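2-C-methyl-D-erythritol 4-phosphate cytidylyltransferase (PDB 1VGW) probably catalyses the transfer of a cytidylyl group from CTP to 2-C-methyl-D-erythritol 4-phosphate, a step of isoprenoid biosynthesis by the DXP pathway. Local coordinates at residues Thr35-Glu38 and His39-Ile43. Residues are numbered along the deposited sequence; the frame is centred on the assembly and turned at random.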
ATOM      1  N   THR B  35       3.397  17.175  17.319  1.00 54.48           N
ATOM      2  CA  THR B  35       2.228  16.366  17.008  1.00 51.68           C
ATOM      3  C   THR B  35       2.269  16.031  15.505  1.00 49.75           C
ATOM      4  O   THR B  35       3.093  16.586  14.776  1.00 48.06           O
ATOM      5  CB  THR B  35       0.912  17.079  17.333  1.00 53.31           C
ATOM      6  OG1 THR B  35       0.978  18.461  16.925  1.00 55.01           O
ATOM      7  CG2 THR B  35       0.620  17.016  18.828  1.00 52.87           C
ATOM      8  N   VAL B  36       1.405  15.117  15.073  1.00 48.16           N
ATOM      9  CA  VAL B  36       1.314  14.739  13.655  1.00 45.57           C
ATOM     10  C   VAL B  36       0.917  15.994  12.856  1.00 43.41           C
ATOM     11  O   VAL B  36       1.538  16.343  11.878  1.00 42.45           O
ATOM     12  CB  VAL B  36       0.272  13.645  13.401  1.00 45.02           C
ATOM     13  CG1 VAL B  36       0.385  13.040  12.009  1.00 40.61           C
ATOM     14  CG2 VAL B  36       0.359  12.547  14.459  1.00 45.67           C
ATOM     15  N   LEU B  37      -0.076  16.725  13.353  1.00 43.76           N
ATOM     16  CA  LEU B  37      -0.512  17.937  12.713  1.00 45.95           C
ATOM     17  C   LEU B  37       0.622  18.944  12.522  1.00 46.13           C
ATOM     18  O   LEU B  37       0.902  19.325  11.380  1.00 45.82           O
ATOM     19  CB  LEU B  37      -1.681  18.623  13.431  1.00 47.26           C
ATOM     20  CG  LEU B  37      -2.318  19.743  12.566  1.00 49.93           C
ATOM     21  CD1 LEU B  37      -2.750  19.163  11.223  1.00 49.72           C
ATOM     22  CD2 LEU B  37      -3.523  20.343  13.263  1.00 47.63           C
ATOM     23  N   GLU B  38       1.372  19.227  13.598  1.00 45.63           N
ATOM     24  CA  GLU B  38       2.482  20.170  13.505  1.00 44.46           C
ATOM     25  C   GLU B  38       3.512  19.698  12.494  1.00 42.26           C
ATOM     26  O   GLU B  38       4.193  20.503  11.885  1.00 43.31           O
ATOM     27  CB  GLU B  38       3.142  20.397  14.850  1.00 46.13           C
ATOM     28  CG  GLU B  38       2.398  21.327  15.784  1.00 50.87           C
ATOM     29  CD  GLU B  38       3.116  21.393  17.139  1.00 54.30           C
ATOM     30  OE1 GLU B  38       4.089  22.145  17.277  1.00 53.89           O
ATOM     31  OE2 GLU B  38       2.677  20.637  18.040  1.00 56.89           O
ATOM     32  N   HIS B  39       3.660  18.381  12.362  1.00 41.33           N
ATOM     33  CA  HIS B  39       4.561  17.829  11.368  1.00 41.19           C
ATOM     34  C   HIS B  39       4.019  18.137   9.953  1.00 40.84           C
ATOM     35  O   HIS B  39       4.818  18.397   9.061  1.00 40.30           O
ATOM     36  CB  HIS B  39       4.689  16.322  11.485  1.00 42.89           C
ATOM     37  CG  HIS B  39       5.695  15.875  12.493  1.00 46.33           C
ATOM     38  ND1 HIS B  39       7.053  16.019  12.282  1.00 45.98           N
ATOM     39  CD2 HIS B  39       5.540  15.285  13.704  1.00 44.64           C
ATOM     40  CE1 HIS B  39       7.694  15.527  13.332  1.00 45.91           C
ATOM     41  NE2 HIS B  39       6.803  15.079  14.198  1.00 46.45           N
ATOM     42  N   VAL B  40       2.700  18.000   9.784  1.00 38.38           N
ATOM     43  CA  VAL B  40       2.092  18.265   8.487  1.00 37.89           C
ATOM     44  C   VAL B  40       2.171  19.757   8.103  1.00 35.61           C
ATOM     45  O   VAL B  40       2.453  20.076   6.947  1.00 32.22           O
ATOM     46  CB  VAL B  40       0.649  17.775   8.356  1.00 37.81           C
ATOM     47  CG1 VAL B  40      -0.008  18.406   7.097  1.00 43.73           C
ATOM     48  CG2 VAL B  40       0.607  16.266   8.121  1.00 39.98           C
ATOM     49  N   LEU B  41       1.960  20.650   9.054  1.00 33.43           N
ATOM     50  CA  LEU B  41       2.011  22.081   8.767  1.00 35.50           C
ATOM     51  C   LEU B  41       3.404  22.507   8.320  1.00 36.83           C
ATOM     52  O   LEU B  41       3.547  23.348   7.420  1.00 35.96           O
ATOM     53  CB  LEU B  41       1.571  22.899   9.972  1.00 32.28           C
ATOM     54  CG  LEU B  41       0.103  22.743  10.356  1.00 33.60           C
ATOM     55  CD1 LEU B  41      -0.197  23.542  11.608  1.00 31.56           C
ATOM     56  CD2 LEU B  41      -0.817  23.194   9.201  1.00 30.26           C
ATOM     57  N   GLY B  42       4.390  21.824   8.898  1.00 36.63           N
ATOM     58  CA  GLY B  42       5.783  22.021   8.638  1.00 35.04           C
ATOM     59  C   GLY B  42       6.145  21.793   7.192  1.00 36.12           C
ATOM     60  O   GLY B  42       7.014  22.494   6.638  1.00 36.97           O
ATOM     61  N   ILE B  43       5.522  20.822   6.551  1.00 35.34           N
ATOM     62  CA  ILE B  43       5.823  20.533   5.143  1.00 34.44           C
ATOM     63  C   ILE B  43       5.353  21.643   4.217  1.00 34.60           C
ATOM     64  O   ILE B  43       6.034  21.970   3.252  1.00 33.17           O
ATOM     65  CB  ILE B  43       5.182  19.188   4.751  1.00 32.72           C
ATOM     66  CG1 ILE B  43       5.842  18.059   5.609  1.00 34.24           C
ATOM     67  CG2 ILE B  43       5.351  18.880   3.283  1.00 25.14           C
ATOM     68  CD1 ILE B  43       4.963  16.775   5.543  1.00 37.32           C
TER
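Thr35 and His39 meet at the capped N-terminal turn of helix 36-45, which packs on the parallel strands 7-12 and 52-56 of the nucleotidyltransferase core. Thr35 is the N-cap. Its O accepts the first helical bond, from His39 N at 3.1 Å. Val40 N to Val36 O and Leu41 N to Leu37 O follow, both 2.9 Å. The bond from Gly42 N to Glu38 O is longer, at 3.3 Å.

Thr35 and Glu38 are linked by an N-cap bond and by a bond between their side chains. Thr35 OG1 accepts a weak bond from Glu38 N at 3.4 Å. The same hydroxyl is bonded to Glu38 OE2 at 3.0 Å and meets this oxygen on its anti side. With chi1 at -78°, Glu38 CG lies beside its own backbone N, and the extended chain carries OE2 to the Thr35 hydroxyl. Phe63 of helix 63-70 touches both Thr35 and Glu38.

The His39 ring swings back toward the start of the helix. Its CD2 comes to 3.0 Å from Thr35 O, approaching obliquely. NE2 is hydrogen-bonded to Ile31 O, which ties the ring to the preceding loop. On the buried side, Leu37 and Leu41 sit one turn apart, with CG to CG 4.4 Å. Both lean on Ile11 and Val55, while Val40 rests on Ile11 and Cys115.

The side chain of Val36 is about 7 Å from that of Lys26, a predicted transition-state stabiliser. At the cap, the Thr35 hydroxyl takes a weak bond from the Glu38 N-H and donates to the Glu38 carboxylate. The negative charge of Glu38 at this end would probably interact favourably with the helix dipole.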